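Local coordinates for putative cell surface protein (Streptococcus pyogenes, PDB 4OFQ), which probably acts as a surface adhesin of the antigen I/II family, this fragment being its C-terminal, beta-sandwich part, at residues Thr38-Ala43 with Asn152-Leu157; Lys86-Asp91 with Lys145-Thr150. All blocks are in the same frame, centred on the assembly; numbering follows the deposited sequence.

Interaction 1: Thr38-Ala43 with Asn152-Leu157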
ATOM      1  N   THR A  38       2.117  -3.334   2.945  1.00  8.76           N
ATOM      2  CA  THR A  38       3.469  -3.314   3.494  1.00  9.95           C
ATOM      3  C   THR A  38       4.361  -3.005   2.322  1.00 11.80           C
ATOM      4  O   THR A  38       4.265  -3.672   1.300  1.00 11.90           O
ATOM      5  CB  THR A  38       3.862  -4.687   4.063  1.00  8.63           C
ATOM      6  OG1 THR A  38       2.960  -5.037   5.123  1.00 11.71           O
ATOM      7  CG2 THR A  38       5.302  -4.661   4.601  1.00  8.44           C
ATOM      8  N   LEU A  39       5.199  -1.976   2.449  1.00  9.63           N
ATOM      9  CA  LEU A  39       6.146  -1.646   1.401  1.00  9.13           C
ATOM     10  C   LEU A  39       7.502  -2.272   1.702  1.00  8.35           C
ATOM     11  O   LEU A  39       8.159  -1.904   2.679  1.00  9.07           O
ATOM     12  CB  LEU A  39       6.303  -0.124   1.279  1.00 10.31           C
ATOM     13  CG  LEU A  39       4.965   0.611   1.189  1.00 13.04           C
ATOM     14  CD1 LEU A  39       5.188   2.096   1.004  1.00 17.67           C
ATOM     15  CD2 LEU A  39       4.168   0.039   0.029  1.00 17.24           C
ATOM     16  N   THR A  40       7.937  -3.183   0.838  1.00  8.83           N
ATOM     17  CA  THR A  40       9.227  -3.835   1.031  1.00 12.45           C
ATOM     18  C   THR A  40      10.230  -3.376  -0.009  1.00  9.84           C
ATOM     19  O   THR A  40      10.050  -3.613  -1.204  1.00 12.59           O
ATOM     20  CB  THR A  40       9.096  -5.361   1.003  1.00 10.83           C
ATOM     21  OG1 THR A  40       8.296  -5.775   2.118  1.00 14.20           O
ATOM     22  CG2 THR A  40      10.484  -6.026   1.114  1.00  9.24           C
ATOM     23  N   TYR A  41      11.267  -2.693   0.466  1.00 11.37           N
ATOM     24  CA  TYR A  41      12.308  -2.155  -0.383  1.00  9.72           C
ATOM     25  C   TYR A  41      13.568  -2.986  -0.278  1.00 12.54           C
ATOM     26  O   TYR A  41      13.885  -3.543   0.789  1.00 10.47           O
ATOM     27  CB  TYR A  41      12.645  -0.726   0.045  1.00  8.93           C
ATOM     28  CG  TYR A  41      11.514   0.272  -0.050  1.00  8.90           C
ATOM     29  CD1 TYR A  41      11.182   0.866  -1.270  1.00  9.98           C
ATOM     30  CD2 TYR A  41      10.812   0.664   1.086  1.00 11.15           C
ATOM     31  CE1 TYR A  41      10.156   1.800  -1.354  1.00 10.85           C
ATOM     32  CE2 TYR A  41       9.797   1.589   1.018  1.00 12.23           C
ATOM     33  CZ  TYR A  41       9.476   2.163  -0.205  1.00 11.35           C
ATOM     34  OH  TYR A  41       8.454   3.074  -0.269  1.00  9.89           O
ATOM     35  N   VAL A  42      14.303  -3.053  -1.385  1.00 13.19           N
ATOM     36  CA  VAL A  42      15.630  -3.650  -1.388  1.00 11.23           C
ATOM     37  C   VAL A  42      16.582  -2.545  -1.835  1.00 13.03           C
ATOM     38  O   VAL A  42      16.438  -2.001  -2.930  1.00 11.19           O
ATOM     39  CB  VAL A  42      15.689  -4.849  -2.358  1.00 13.20           C
ATOM     40  CG1 VAL A  42      17.073  -5.514  -2.334  1.00 16.90           C
ATOM     41  CG2 VAL A  42      14.583  -5.865  -2.032  1.00 16.09           C
ATOM     42  N   ALA A  43      17.517  -2.179  -0.963  1.00 12.95           N
ATOM     43  CA  ALA A  43      18.394  -1.053  -1.218  1.00 11.31           C
ATOM     44  C   ALA A  43      19.820  -1.554  -1.328  1.00 12.04           C
ATOM     45  O   ALA A  43      20.226  -2.459  -0.577  1.00 12.47           O
ATOM     46  CB  ALA A  43      18.282  -0.020  -0.102  1.00 10.88           C
ATOM     47  N   ASN A 152      17.286  -4.930   3.271  1.00 11.50           N
ATOM     48  CA  ASN A 152      15.924  -5.356   2.973  1.00 10.93           C
ATOM     49  C   ASN A 152      15.020  -4.821   4.078  1.00 14.22           C
ATOM     50  O   ASN A 152      15.111  -5.268   5.220  1.00  9.05           O
ATOM     51  CB  ASN A 152      15.873  -6.878   2.909  1.00  9.89           C
ATOM     52  CG  ASN A 152      14.599  -7.388   2.294  1.00 13.29           C
ATOM     53  OD1 ASN A 152      13.513  -7.164   2.820  1.00 11.53           O
ATOM     54  ND2 ASN A 152      14.727  -8.111   1.187  1.00 18.82           N
ATOM     55  N   LEU A 153      14.162  -3.858   3.731  1.00  8.62           N
ATOM     56  CA  LEU A 153      13.468  -3.020   4.706  1.00  9.54           C
ATOM     57  C   LEU A 153      11.972  -3.024   4.435  1.00  9.89           C
ATOM     58  O   LEU A 153      11.574  -2.876   3.285  1.00 10.63           O
ATOM     59  CB  LEU A 153      13.947  -1.571   4.546  1.00  9.68           C
ATOM     60  CG  LEU A 153      15.459  -1.337   4.566  1.00  9.53           C
ATOM     61  CD1 LEU A 153      15.809   0.141   4.296  1.00 12.41           C
ATOM     62  CD2 LEU A 153      16.019  -1.800   5.910  1.00 12.12           C
ATOM     63  N   SER A 154      11.145  -3.171   5.468  1.00  8.05           N
ATOM     64  CA  SER A 154       9.688  -3.093   5.268  1.00  8.44           C
ATOM     65  C   SER A 154       9.070  -1.967   6.090  1.00 12.56           C
ATOM     66  O   SER A 154       9.321  -1.879   7.296  1.00 10.25           O
ATOM     67  CB  SER A 154       9.015  -4.423   5.644  1.00  9.92           C
ATOM     68  OG  SER A 154       9.464  -5.464   4.790  1.00  9.85           O
ATOM     69  N   PHE A 155       8.234  -1.140   5.452  1.00  8.00           N
ATOM     70  CA  PHE A 155       7.516  -0.061   6.138  1.00  7.80           C
ATOM     71  C   PHE A 155       6.000  -0.224   5.962  1.00  9.56           C
ATOM     72  O   PHE A 155       5.532  -0.750   4.935  1.00  7.96           O
ATOM     73  CB  PHE A 155       7.856   1.308   5.533  1.00  7.91           C
ATOM     74  CG  PHE A 155       9.280   1.770   5.743  1.00  9.98           C
ATOM     75  CD1 PHE A 155       9.659   2.410   6.925  1.00 10.60           C
ATOM     76  CD2 PHE A 155      10.214   1.650   4.722  1.00 12.04           C
ATOM     77  CE1 PHE A 155      10.953   2.872   7.095  1.00 10.87           C
ATOM     78  CE2 PHE A 155      11.523   2.112   4.888  1.00 16.28           C
ATOM     79  CZ  PHE A 155      11.883   2.732   6.069  1.00 12.21           C
ATOM     80  N   LYS A 156       5.244   0.270   6.941  1.00  7.99           N
ATOM     81  CA  LYS A 156       3.803   0.512   6.771  1.00  8.18           C
ATOM     82  C   LYS A 156       3.539   2.010   6.532  1.00  8.90           C
ATOM     83  O   LYS A 156       4.373   2.858   6.864  1.00  8.55           O
ATOM     84  CB  LYS A 156       3.045   0.103   8.030  1.00 10.64           C
ATOM     85  CG  LYS A 156       3.451  -1.245   8.596  1.00 16.56           C
ATOM     86  CD  LYS A 156       2.867  -2.397   7.815  1.00 18.93           C
ATOM     87  CE  LYS A 156       3.270  -3.726   8.463  1.00 23.58           C
ATOM     88  NZ  LYS A 156       2.672  -4.921   7.777  1.00 23.23           N
ATOM     89  N   LEU A 157       2.367   2.325   5.980  1.00  8.65           N
ATOM     90  CA  LEU A 157       1.933   3.716   5.798  1.00 10.27           C
ATOM     91  C   LEU A 157       1.289   4.278   7.079  1.00 18.83           C
ATOM     92  O   LEU A 157       0.757   3.526   7.898  1.00 15.09           O
ATOM     93  CB  LEU A 157       0.903   3.785   4.666  1.00  9.36           C
ATOM     94  CG  LEU A 157       1.362   3.290   3.290  1.00 13.46           C
ATOM     95  CD1 LEU A 157       0.211   3.303   2.286  1.00 11.11           C
ATOM     96  CD2 LEU A 157       2.514   4.159   2.806  1.00 12.69           C
TER

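Interaction 2: Lys86-Asp91 with Lys145-Thr150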
ATOM      1  N   LYS A  86      22.927  -7.311   4.537  1.00 13.36           N
ATOM      2  CA  LYS A  86      23.921  -8.322   4.212  1.00 13.61           C
ATOM      3  C   LYS A  86      24.917  -7.863   3.174  1.00 16.39           C
ATOM      4  O   LYS A  86      24.560  -7.204   2.194  1.00 15.45           O
ATOM      5  CB  LYS A  86      23.236  -9.617   3.743  1.00 17.69           C
ATOM      6  CG  LYS A  86      22.579 -10.396   4.875  1.00 24.01           C
ATOM      7  CD  LYS A  86      21.954 -11.696   4.377  1.00 36.46           C
ATOM      8  CE  LYS A  86      21.876 -12.732   5.500  1.00 41.89           C
ATOM      9  NZ  LYS A  86      21.302 -12.177   6.753  1.00 38.44           N
ATOM     10  N   ALA A  87      26.173  -8.220   3.399  1.00 20.18           N
ATOM     11  CA  ALA A  87      27.212  -7.965   2.417  1.00 15.35           C
ATOM     12  C   ALA A  87      27.086  -8.983   1.301  1.00 17.86           C
ATOM     13  O   ALA A  87      26.450 -10.020   1.468  1.00 19.43           O
ATOM     14  CB  ALA A  87      28.589  -8.055   3.062  1.00 15.04           C
ATOM     15  N   ALA A  88      27.708  -8.687   0.165  1.00 17.69           N
ATOM     16  CA  ALA A  88      27.674  -9.580  -0.994  1.00 21.17           C
ATOM     17  C   ALA A  88      28.237 -10.976  -0.717  1.00 24.18           C
ATOM     18  O   ALA A  88      27.911 -11.930  -1.425  1.00 25.04           O
ATOM     19  CB  ALA A  88      28.394  -8.951  -2.155  1.00 19.62           C
ATOM     20  N   ASN A  89      29.076 -11.099   0.307  1.00 18.33           N
ATOM     21  CA  ASN A  89      29.650 -12.390   0.659  1.00 23.11           C
ATOM     22  C   ASN A  89      28.753 -13.175   1.607  1.00 20.96           C
ATOM     23  O   ASN A  89      29.134 -14.235   2.104  1.00 26.14           O
ATOM     24  CB  ASN A  89      31.050 -12.219   1.256  1.00 27.00           C
ATOM     25  CG  ASN A  89      31.033 -11.532   2.614  1.00 27.56           C
ATOM     26  OD1 ASN A  89      30.005 -11.016   3.055  1.00 20.30           O
ATOM     27  ND2 ASN A  89      32.185 -11.517   3.282  1.00 26.49           N
ATOM     28  N   GLY A  90      27.563 -12.640   1.855  1.00 22.75           N
ATOM     29  CA  GLY A  90      26.594 -13.286   2.721  1.00 20.82           C
ATOM     30  C   GLY A  90      26.637 -12.859   4.181  1.00 20.41           C
ATOM     31  O   GLY A  90      25.728 -13.193   4.936  1.00 22.44           O
ATOM     32  N   ASP A  91      27.670 -12.121   4.587  1.00 20.84           N
ATOM     33  CA  ASP A  91      27.806 -11.715   5.992  1.00 19.33           C
ATOM     34  C   ASP A  91      26.617 -10.889   6.474  1.00 18.24           C
ATOM     35  O   ASP A  91      26.182  -9.963   5.790  1.00 15.80           O
ATOM     36  CB  ASP A  91      29.079 -10.887   6.229  1.00 18.58           C
ATOM     37  CG  ASP A  91      30.357 -11.691   6.080  1.00 22.17           C
ATOM     38  OD1 ASP A  91      30.281 -12.923   5.928  1.00 20.76           O
ATOM     39  OD2 ASP A  91      31.444 -11.072   6.124  1.00 19.27           O
ATOM     40  N   LYS A 145      37.042  -4.514  -0.694  1.00 20.11           N
ATOM     41  CA  LYS A 145      36.805  -5.736  -1.460  1.00 23.70           C
ATOM     42  C   LYS A 145      35.681  -5.573  -2.486  1.00 20.48           C
ATOM     43  O   LYS A 145      35.357  -6.508  -3.220  1.00 22.46           O
ATOM     44  CB  LYS A 145      36.506  -6.903  -0.518  1.00 21.44           C
ATOM     45  CG  LYS A 145      37.664  -7.223   0.431  1.00 23.50           C
ATOM     46  CD  LYS A 145      37.368  -8.463   1.266  1.00 32.66           C
ATOM     47  CE  LYS A 145      38.533  -8.799   2.176  1.00 35.60           C
ATOM     48  NZ  LYS A 145      38.225  -9.967   3.049  1.00 37.20           N
ATOM     49  N   GLY A 146      35.084  -4.385  -2.530  1.00 19.42           N
ATOM     50  CA  GLY A 146      34.020  -4.106  -3.479  1.00 20.41           C
ATOM     51  C   GLY A 146      32.762  -4.921  -3.213  1.00 19.83           C
ATOM     52  O   GLY A 146      32.025  -5.266  -4.134  1.00 20.84           O
ATOM     53  N   LEU A 147      32.512  -5.225  -1.947  1.00 19.02           N
ATOM     54  CA  LEU A 147      31.361  -6.028  -1.563  1.00 17.07           C
ATOM     55  C   LEU A 147      30.177  -5.145  -1.183  1.00 16.80           C
ATOM     56  O   LEU A 147      30.144  -4.574  -0.085  1.00 15.36           O
ATOM     57  CB  LEU A 147      31.733  -6.959  -0.402  1.00 17.22           C
ATOM     58  CG  LEU A 147      32.852  -7.974  -0.672  1.00 18.47           C
ATOM     59  CD1 LEU A 147      33.310  -8.690   0.598  1.00 18.73           C
ATOM     60  CD2 LEU A 147      32.366  -8.984  -1.694  1.00 21.00           C
ATOM     61  N   ASP A 148      29.207  -5.042  -2.088  1.00 16.06           N
ATOM     62  CA  ASP A 148      28.012  -4.239  -1.840  1.00 19.80           C
ATOM     63  C   ASP A 148      27.246  -4.710  -0.604  1.00 17.13           C
ATOM     64  O   ASP A 148      27.261  -5.887  -0.256  1.00 15.10           O
ATOM     65  CB  ASP A 148      27.047  -4.285  -3.030  1.00 16.20           C
ATOM     66  CG  ASP A 148      27.629  -3.691  -4.303  1.00 22.83           C
ATOM     67  OD1 ASP A 148      28.635  -2.941  -4.249  1.00 20.47           O
ATOM     68  OD2 ASP A 148      27.051  -3.981  -5.374  1.00 24.95           O
ATOM     69  N   ILE A 149      26.557  -3.779   0.039  1.00 16.22           N
ATOM     70  CA  ILE A 149      25.669  -4.121   1.139  1.00 16.12           C
ATOM     71  C   ILE A 149      24.235  -4.005   0.645  1.00 15.68           C
ATOM     72  O   ILE A 149      23.884  -3.029  -0.023  1.00 13.49           O
ATOM     73  CB  ILE A 149      25.880  -3.199   2.358  1.00 12.21           C
ATOM     74  CG1 ILE A 149      27.377  -3.016   2.659  1.00 12.82           C
ATOM     75  CG2 ILE A 149      25.129  -3.761   3.584  1.00 11.77           C
ATOM     76  CD1 ILE A 149      28.113  -4.319   2.967  1.00 18.82           C
ATOM     77  N   THR A 150      23.416  -5.008   0.964  1.00 14.11           N
ATOM     78  CA  THR A 150      22.009  -5.018   0.569  1.00 15.15           C
ATOM     79  C   THR A 150      21.103  -4.913   1.796  1.00 14.61           C
ATOM     80  O   THR A 150      21.188  -5.738   2.717  1.00 11.73           O
ATOM     81  CB  THR A 150      21.662  -6.288  -0.232  1.00 13.41           C
ATOM     82  OG1 THR A 150      22.484  -6.344  -1.408  1.00 15.95           O
ATOM     83  CG2 THR A 150      20.179  -6.298  -0.636  1.00 14.37           C
TER
HETATM   84  O   HOH W   1      24.936  -7.257  -1.226  1.00 18.25           O

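Interaction 1: Thr38-Ala43 with Asn152-Leu157
Y41 and F155 meet on the buried face of two antiparallel strands, 38-43 and 152-157, neighbours in a sheet of the beta sandwich that makes up this adhesin domain. Their side chains cross at about a right angle. CE2 and CD2 of Y41 both lie against CD2 of F155, CE2 of Y41 being 3.7 Å from it, and CD2 of F155 lies at the edge of the Y41 ring, near its plane. Taken from F155, CD2 of Y41 sits in the ring plane at the edge. Beyond this pair, L39 and L157 also cross at about a right angle and touch through single methyls, CD1 of L39 being 3.8 Å from CD2 of L157. I166 on strand 164-174 packs on L39, Y41 and L157, while K18 makes a cation-pi contact with the Y41 ring.

The other face, bearing T38, T40, N152, S154 and K156, is mostly polar, V42 being the exception. T40 and S154 form a non-hydrogen-bonded backbone pair, yet their hydroxyls do bond, OG1 of T40 to OG of S154 at 2.9 Å. Both oxygens stand anti to their own carbonyl carbons. N83 donates through ND2 to OG of S154 and to OD1 of N152, which lets one amide hold two side chains. At the end of the strand pair the K156 chain bends at chi2 (-77°), and its ammonium NZ donates to OG1 of T38 at 2.7 Å.

Between the two faces, L39 pairs with F155 and Y41 with L153 through reciprocal backbone bonds. That from N of L39 to O of F155 measures 2.8 Å, and the one from N of L153 to O of Y41 is nearly straight, 172° at the hydrogen.

Interaction 2: Lys86-Asp91 with Lys145-Thr150
The carboxamide of N89 takes N of D91 above its plane at OD1, and lays CG and ND2 against a methyl of L147, CD1 of L147 lying 4.1 Å from ND2 of N89. N89 sits in a type I beta turn, A87 to G90, into which strand 80-87 passes at the end of its antiparallel run beside strand 149-157. The side chains of N89 and L147 cross at about a right angle, CG of N89 standing between its own backbone N and carbonyl carbon (chi1 68°). The bond from N of D91 to OD1 of N89, at 3.0 Å, makes an Asx turn. A weak bond from ND2 to OD2 of D91 closes the pair, and that carboxylate oxygen is also bound by the hydroxyl of Y142 on helix 135-143.

K86 and T150 exchange backbone bonds, N of T150 reaching O of K86 at 2.8 Å. On the side of A87, CB meets CD1 of I149 at 3.8 Å, with V93 touching both residues. Next along, CB of A88 packs on CD2 of L147.

A water bonds weakly to O of K86, donates to O of D148 at 2.9 Å and lies 2.6 Å from OG1 of T150.

Both contacts draw on strand 149-157, interaction 2 using its first two residues and interaction 1 the part from N152 on. Strands 38-45 and 80-87 are its neighbours in one antiparallel sheet, and the loop closed by 86-91 with 145-150 is nested inside that closed by 38-43 with 152-157. Their centres are about 20 Å apart, yet they touch: CG1 of V42 lies 3.6 Å from CG2 of T150. The side chain of F155 is about 9 Å from the bound calcium ion, whose site includes Y70, and the rings of Y70 and F155 meet. Interaction 1 is centred about 10 Å from the chain's centre, interaction 2 about 29 Å, where strand 80-87 passes into a turn.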